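Local coordinates for ABC transporter binding protein AcbH (Actinoplanes, PDB 3OO8) that binds beta-D-galactopyranose as the extracellular solute receptor of a bacterial ABC transporter, with an exclusive preference for that sugar, at residues A[143-151]-A[277-285]; A[187-195]-A[367-375]. The protein carries 2 engineered substitutions. All blocks are in the same frame, centred on the assembly; numbering follows the deposited sequence.

Contact 1 of 2, residues A[143-151]-A[277-285]; sequences VVFYNKSVF and PDLDFFVFP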
# COMPACT_ATOMS: atom_id res chain seq x y z
N VAL A 143 -4.57 1.79 -8.05
CA VAL A 143 -4.83 1.48 -9.46
C VAL A 143 -5.75 2.58 -10.01
O VAL A 143 -6.16 3.45 -9.27
CB VAL A 143 -5.56 0.08 -9.60
CG1 VAL A 143 -4.56 -1.07 -9.37
CG2 VAL A 143 -6.67 -0.07 -8.59
N VAL A 144 -6.02 2.55 -11.31
CA VAL A 144 -6.82 3.61 -11.98
C VAL A 144 -8.26 3.11 -12.13
O VAL A 144 -8.55 2.13 -12.83
CB VAL A 144 -6.29 3.86 -13.43
CG1 VAL A 144 -7.09 5.02 -14.03
CG2 VAL A 144 -4.79 4.16 -13.49
N PHE A 145 -9.18 3.83 -11.49
CA PHE A 145 -10.61 3.46 -11.50
C PHE A 145 -11.34 4.19 -12.60
O PHE A 145 -10.90 5.25 -13.00
CB PHE A 145 -11.22 3.82 -10.15
CG PHE A 145 -10.73 2.93 -9.05
CD1 PHE A 145 -11.40 1.74 -8.76
CD2 PHE A 145 -9.63 3.31 -8.30
CE1 PHE A 145 -10.93 0.87 -7.78
CE2 PHE A 145 -9.14 2.45 -7.29
CZ PHE A 145 -9.80 1.23 -7.03
N TYR A 146 -12.38 3.54 -13.11
CA TYR A 146 -13.22 4.14 -14.16
C TYR A 146 -14.60 3.51 -14.08
O TYR A 146 -14.83 2.56 -13.36
CB TYR A 146 -12.62 3.87 -15.53
CG TYR A 146 -12.58 2.42 -15.95
CD1 TYR A 146 -13.55 1.90 -16.80
CD2 TYR A 146 -11.58 1.56 -15.48
CE1 TYR A 146 -13.51 0.57 -17.19
CE2 TYR A 146 -11.53 0.22 -15.86
CZ TYR A 146 -12.50 -0.27 -16.73
OH TYR A 146 -12.49 -1.58 -17.14
N ASN A 147 -15.56 4.09 -14.82
CA ASN A 147 -16.91 3.52 -14.88
C ASN A 147 -17.07 2.70 -16.17
O ASN A 147 -16.86 3.22 -17.28
CB ASN A 147 -17.91 4.69 -14.93
CG ASN A 147 -17.90 5.51 -13.66
OD1 ASN A 147 -17.65 6.72 -13.67
ND2 ASN A 147 -18.15 4.85 -12.56
N LYS A 148 -17.46 1.44 -16.03
CA LYS A 148 -17.56 0.53 -17.19
C LYS A 148 -18.55 1.03 -18.22
O LYS A 148 -18.27 1.00 -19.43
CB LYS A 148 -17.98 -0.86 -16.74
CG LYS A 148 -16.85 -1.60 -16.03
CD LYS A 148 -17.32 -2.95 -15.50
CE LYS A 148 -18.25 -2.80 -14.35
NZ LYS A 148 -18.49 -4.14 -13.70
N SER A 149 -19.71 1.47 -17.74
CA SER A 149 -20.74 1.99 -18.64
C SER A 149 -20.26 3.16 -19.51
O SER A 149 -20.67 3.29 -20.68
CB SER A 149 -21.99 2.37 -17.84
OG SER A 149 -21.77 3.54 -17.06
N VAL A 150 -19.38 4.01 -18.97
CA VAL A 150 -18.85 5.14 -19.71
C VAL A 150 -17.87 4.67 -20.79
O VAL A 150 -17.94 5.09 -21.95
CB VAL A 150 -18.17 6.17 -18.78
CG1 VAL A 150 -17.44 7.28 -19.57
CG2 VAL A 150 -19.15 6.74 -17.76
N PHE A 151 -16.94 3.79 -20.41
CA PHE A 151 -16.01 3.28 -21.38
C PHE A 151 -16.78 2.54 -22.50
O PHE A 151 -16.45 2.68 -23.67
CB PHE A 151 -15.01 2.33 -20.69
CG PHE A 151 -13.79 3.02 -20.14
CD1 PHE A 151 -13.89 4.13 -19.33
CD2 PHE A 151 -12.51 2.52 -20.43
CE1 PHE A 151 -12.76 4.78 -18.85
CE2 PHE A 151 -11.35 3.17 -19.95
CZ PHE A 151 -11.48 4.27 -19.14
N PRO A 277 -21.54 -1.35 -8.75
CA PRO A 277 -21.51 -2.31 -9.84
C PRO A 277 -20.85 -1.81 -11.13
O PRO A 277 -20.36 -2.61 -11.91
CB PRO A 277 -23.01 -2.56 -10.09
CG PRO A 277 -23.59 -2.44 -8.73
CD PRO A 277 -22.89 -1.23 -8.15
N ASP A 278 -20.85 -0.50 -11.36
CA ASP A 278 -20.28 0.06 -12.58
C ASP A 278 -18.78 0.36 -12.43
O ASP A 278 -18.12 0.71 -13.39
CB ASP A 278 -21.04 1.36 -12.92
CG ASP A 278 -20.89 1.81 -14.39
OD1 ASP A 278 -20.70 0.96 -15.29
OD2 ASP A 278 -20.99 3.03 -14.65
N LEU A 279 -18.25 0.21 -11.22
CA LEU A 279 -16.85 0.56 -10.98
C LEU A 279 -15.90 -0.58 -11.38
O LEU A 279 -16.16 -1.74 -11.06
CB LEU A 279 -16.67 0.89 -9.49
CG LEU A 279 -15.28 1.45 -9.13
CD1 LEU A 279 -15.02 2.73 -9.89
CD2 LEU A 279 -15.22 1.70 -7.65
N ASP A 280 -14.82 -0.25 -12.09
CA ASP A 280 -13.79 -1.22 -12.42
C ASP A 280 -12.46 -0.47 -12.32
O ASP A 280 -12.41 0.74 -11.98
CB ASP A 280 -14.01 -1.76 -13.84
CG ASP A 280 -13.43 -3.14 -14.07
OD1 ASP A 280 -12.51 -3.59 -13.36
OD2 ASP A 280 -13.92 -3.82 -15.01
N PHE A 281 -11.37 -1.18 -12.59
CA PHE A 281 -10.07 -0.50 -12.61
C PHE A 281 -9.12 -1.18 -13.54
O PHE A 281 -9.37 -2.30 -14.00
CB PHE A 281 -9.43 -0.42 -11.22
CG PHE A 281 -9.06 -1.77 -10.62
CD1 PHE A 281 -7.83 -2.35 -10.90
CD2 PHE A 281 -9.90 -2.38 -9.68
CE1 PHE A 281 -7.46 -3.57 -10.32
CE2 PHE A 281 -9.54 -3.58 -9.09
CZ PHE A 281 -8.34 -4.19 -9.40
N PHE A 282 -8.08 -0.44 -13.90
CA PHE A 282 -6.95 -1.03 -14.61
C PHE A 282 -5.66 -0.61 -13.92
O PHE A 282 -5.63 0.41 -13.24
CB PHE A 282 -6.96 -0.74 -16.13
CG PHE A 282 -6.98 0.75 -16.49
CD1 PHE A 282 -5.79 1.47 -16.52
CD2 PHE A 282 -8.16 1.39 -16.82
CE1 PHE A 282 -5.77 2.79 -16.86
CE2 PHE A 282 -8.15 2.73 -17.15
CZ PHE A 282 -6.94 3.43 -17.17
N VAL A 283 -4.60 -1.42 -14.03
CA VAL A 283 -3.34 -0.99 -13.44
C VAL A 283 -2.73 0.17 -14.22
O VAL A 283 -2.95 0.34 -15.43
CB VAL A 283 -2.34 -2.17 -13.29
CG1 VAL A 283 -3.03 -3.29 -12.55
CG2 VAL A 283 -1.82 -2.69 -14.64
N PHE A 284 -1.95 1.00 -13.53
CA PHE A 284 -1.34 2.12 -14.22
C PHE A 284 -0.56 1.62 -15.43
O PHE A 284 0.17 0.61 -15.32
CB PHE A 284 -0.43 2.88 -13.27
CG PHE A 284 -0.10 4.29 -13.74
CD1 PHE A 284 -0.88 5.36 -13.28
CD2 PHE A 284 0.97 4.55 -14.59
CE1 PHE A 284 -0.61 6.67 -13.66
CE2 PHE A 284 1.26 5.86 -14.97
CZ PHE A 284 0.46 6.92 -14.53
N PRO A 285 -0.70 2.27 -16.60
CA PRO A 285 -0.05 1.75 -17.83
C PRO A 285 1.47 1.68 -17.79
O PRO A 285 2.11 2.33 -16.97
CB PRO A 285 -0.52 2.73 -18.91
CG PRO A 285 -1.88 3.16 -18.39
CD PRO A 285 -1.59 3.41 -16.93
O HOH W 1 -10.32 -3.17 -16.48
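Asp278 grips the start of helix 148-154 with both carboxylate oxygens: OD2 accepts from Ser149 OG at 2.6 Å and OD1 from Ser149 N at 2.7 Å, each on its syn side. Aspartate suits the place because its carboxylate meets the backbone N-H and the hydroxyl of one serine together; a negative charge at a helix N-terminus is probably stabilised by the dipole. Lys148, its chain bent at chi3 (-70°), turns NZ back to Pro277 O at 3.0 Å.

Strands 143-147 and 279-282 run antiparallel, with Val144–Phe282 and Tyr146–Asp280 as hydrogen-bonded pairs; Lys148 N, donating to Asp278 O at 2.8 Å, carries the ladder to the helix start. The Val144 methine sits over the Phe282 ring, CB 3.9 Å from its centroid, and a water links Tyr146 OH to Phe281 O. On the sheet face of Phe145 and Phe281, the edge of the Phe281 ring points to the face of the Phe145 ring, planes at 62°, while the Val143 CG2 methyl covers a Phe281 face.

Phe145 packs on helix 264-270, Phe281 on helix 352-363 and Phe151 on helix 162-174, while strand 257-261 flanks Val143 within the mixed sheet of this class 2 solute-binding protein.

Contact 2 of 2, residues A[187-195]-A[367-375]; sequences GWPALGTFD and VSQFMERDT. Engineered in segment 367-375: Glu372 (natural residue Asp).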
# COMPACT_ATOMS: atom_id res chain seq x y z
N GLY A 187 -2.77 15.91 1.10
CA GLY A 187 -1.31 15.85 1.14
C GLY A 187 -0.78 14.51 0.69
O GLY A 187 0.08 14.43 -0.21
N TRP A 188 -1.32 13.45 1.25
CA TRP A 188 -0.81 12.12 0.91
C TRP A 188 -1.28 11.55 -0.46
O TRP A 188 -0.53 10.79 -1.06
CB TRP A 188 -1.08 11.10 2.04
CG TRP A 188 -2.55 11.00 2.36
CD1 TRP A 188 -3.24 11.69 3.33
CD2 TRP A 188 -3.52 10.18 1.69
NE1 TRP A 188 -4.57 11.37 3.29
CE2 TRP A 188 -4.78 10.43 2.31
CE3 TRP A 188 -3.45 9.27 0.62
CZ2 TRP A 188 -5.95 9.79 1.90
CZ3 TRP A 188 -4.64 8.62 0.22
CH2 TRP A 188 -5.87 8.91 0.86
N PRO A 189 -2.47 11.91 -0.98
CA PRO A 189 -2.87 11.26 -2.24
C PRO A 189 -1.86 11.35 -3.39
O PRO A 189 -1.61 10.34 -4.07
CB PRO A 189 -4.19 11.98 -2.62
CG PRO A 189 -4.76 12.37 -1.27
CD PRO A 189 -3.54 12.82 -0.49
N ALA A 190 -1.23 12.51 -3.59
CA ALA A 190 -0.30 12.70 -4.72
C ALA A 190 0.98 11.89 -4.58
O ALA A 190 1.69 11.70 -5.58
CB ALA A 190 0.03 14.21 -4.91
N LEU A 191 1.30 11.49 -3.36
CA LEU A 191 2.49 10.65 -3.19
C LEU A 191 2.35 9.37 -4.02
O LEU A 191 3.34 8.84 -4.50
CB LEU A 191 2.69 10.27 -1.73
CG LEU A 191 2.82 11.43 -0.71
CD1 LEU A 191 3.18 10.85 0.65
CD2 LEU A 191 3.90 12.39 -1.24
N GLY A 192 1.11 8.89 -4.19
CA GLY A 192 0.88 7.67 -4.99
C GLY A 192 1.26 7.85 -6.45
O GLY A 192 1.63 6.90 -7.12
N THR A 193 1.06 9.05 -6.98
CA THR A 193 1.45 9.32 -8.36
C THR A 193 2.99 9.33 -8.48
O THR A 193 3.55 8.78 -9.45
CB THR A 193 0.81 10.61 -8.89
OG1 THR A 193 -0.59 10.37 -9.07
CG2 THR A 193 1.43 10.97 -10.23
N PHE A 194 3.67 9.94 -7.51
CA PHE A 194 5.13 9.89 -7.52
C PHE A 194 5.60 8.44 -7.53
O PHE A 194 6.42 8.03 -8.37
CB PHE A 194 5.78 10.62 -6.33
CG PHE A 194 7.28 10.51 -6.36
CD1 PHE A 194 8.05 11.46 -7.05
CD2 PHE A 194 7.92 9.40 -5.79
CE1 PHE A 194 9.41 11.33 -7.13
CE2 PHE A 194 9.30 9.25 -5.90
CZ PHE A 194 10.04 10.23 -6.56
N ASP A 195 5.05 7.66 -6.60
CA ASP A 195 5.45 6.26 -6.49
C ASP A 195 5.28 5.48 -7.78
O ASP A 195 6.17 4.74 -8.19
CB ASP A 195 4.63 5.55 -5.42
CG ASP A 195 4.91 6.05 -4.02
OD1 ASP A 195 5.89 6.78 -3.74
OD2 ASP A 195 4.05 5.63 -3.16
N VAL A 367 5.81 -5.78 -4.54
CA VAL A 367 4.87 -4.71 -4.22
C VAL A 367 5.51 -3.76 -3.24
O VAL A 367 6.14 -4.19 -2.26
CB VAL A 367 3.48 -5.19 -3.68
CG1 VAL A 367 2.68 -5.89 -4.79
CG2 VAL A 367 3.61 -6.03 -2.43
N SER A 368 5.36 -2.48 -3.52
CA SER A 368 5.81 -1.46 -2.60
C SER A 368 4.65 -1.16 -1.63
O SER A 368 3.57 -1.74 -1.78
CB SER A 368 6.33 -0.25 -3.39
OG SER A 368 5.33 0.18 -4.32
N GLN A 369 4.87 -0.29 -0.65
CA GLN A 369 3.94 -0.20 0.48
C GLN A 369 3.36 1.19 0.66
O GLN A 369 2.79 1.46 1.73
CB GLN A 369 4.70 -0.52 1.76
CG GLN A 369 5.36 -1.90 1.76
CD GLN A 369 4.35 -3.02 1.50
OE1 GLN A 369 3.29 -3.07 2.12
NE2 GLN A 369 4.69 -3.94 0.60
N PHE A 370 3.50 2.03 -0.37
CA PHE A 370 3.13 3.47 -0.38
C PHE A 370 4.23 4.28 0.29
O PHE A 370 4.87 3.81 1.22
CB PHE A 370 1.75 3.73 0.26
CG PHE A 370 1.26 5.15 0.07
CD1 PHE A 370 0.83 5.62 -1.18
CD2 PHE A 370 1.18 5.99 1.17
CE1 PHE A 370 0.36 6.93 -1.32
CE2 PHE A 370 0.71 7.30 1.02
CZ PHE A 370 0.30 7.75 -0.22
N MET A 371 4.47 5.48 -0.21
CA MET A 371 5.62 6.26 0.28
C MET A 371 5.65 6.42 1.79
O MET A 371 6.72 6.35 2.41
CB MET A 371 5.67 7.63 -0.41
CG MET A 371 6.98 8.35 -0.06
SD MET A 371 7.04 10.05 -0.71
CE MET A 371 7.02 9.76 -2.48
N GLU A 372 4.50 6.61 2.41
CA GLU A 372 4.44 6.78 3.86
C GLU A 372 4.97 5.61 4.69
O GLU A 372 5.32 5.79 5.88
CB GLU A 372 3.03 7.10 4.29
CG GLU A 372 2.59 8.46 3.83
CD GLU A 372 2.64 9.49 4.91
OE1 GLU A 372 3.58 9.45 5.76
OE2 GLU A 372 1.70 10.32 4.90
N ARG A 373 5.02 4.42 4.09
CA ARG A 373 5.52 3.23 4.78
C ARG A 373 6.86 2.80 4.23
O ARG A 373 7.61 2.11 4.93
CB ARG A 373 4.51 2.08 4.64
CG ARG A 373 3.22 2.34 5.38
CD ARG A 373 2.29 1.14 5.22
NE ARG A 373 1.11 1.25 6.09
CZ ARG A 373 0.27 0.24 6.31
NH1 ARG A 373 0.49 -0.92 5.74
NH2 ARG A 373 -0.77 0.39 7.13
N ASP A 374 7.21 3.21 3.01
CA ASP A 374 8.50 2.77 2.45
C ASP A 374 9.69 3.65 2.85
O ASP A 374 10.84 3.23 2.72
CB ASP A 374 8.44 2.64 0.92
CG ASP A 374 7.79 1.34 0.47
OD1 ASP A 374 8.12 0.29 1.09
OD2 ASP A 374 7.05 1.39 -0.53
N THR A 375 9.41 4.87 3.28
CA THR A 375 10.46 5.76 3.77
C THR A 375 10.12 6.13 5.20
O THR A 375 9.11 5.66 5.76
CB THR A 375 10.65 7.03 2.87
OG1 THR A 375 11.87 7.70 3.24
CG2 THR A 375 9.47 8.00 3.00
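Phe370 and Met371 carry the apolar part of this contact, meeting the first turns of the helix 191-201 region. The Phe370 ring reaches across with CG anti to its backbone N (chi1 -171°), and Phe370 CZ comes to the edge of the Trp188 indole, 4.1 Å from Trp188 CE3. Phe370 CZ also lies 3.8 Å from Leu191 CB, and Phe370 CE1 packs on the bare backbone at Gly192, 3.6 Å from Gly192 N. Met371, extended until it bends at chi3, crosses Leu191 at about a right angle, Met371 SD 4.0 Å from Leu191 CD2, and brings its methyl CE to 3.4 Å from Phe194 CD2. A long, unbranched thioether suits this course between a leucine and a ring. Glu372, an engineered residue, touches Leu191 CD1 through its CG.

A backbone carbonyl and a carboxylate oxygen also approach. Trp188 O lies in the plane of the Phe370 ring at its edge, 3.3 Å from Phe370 CZ, where the ring's C-H hydrogens are partly positive. Asp195 OD2 accepts a weak hydrogen bond from Met371 N at 3.0 Å, its N-H angle of 128° far from straight. Met371 is the first residue of helix 371-374, so the acid sits at a helix start.

Positions 372 and 373 bind galactose in another structure of the protein. Asp195 also lies close to Asp297, a like charge, which could raise the proton affinity of one of them. The contact therefore relies mainly on apolar packing, the weak bond being a supplement, and places Phe370 against Trp142, a galactose-binding residue on which its ring stacks.

Both contacts are largely buried, but contact 1 lies about 19 Å from the chain centre and contact 2 about 8 Å, measured from the centre of each. Contact 1 is sheet architecture: two strands joined by regular backbone bonds, finished by charged and hydroxyl groups at a partly exposed helix start. Contact 2 has no strand pairing; a helix meets a short helix and the loop before it, mostly through side chains, and its one hydrogen bond is weak. No element is shared, yet strand 134-147 connects them: Trp142, just before Val143, stacks on Phe370. Contact 1 thus belongs to the sheet of a lobe, and contact 2 to the neighbourhood of the galactose site.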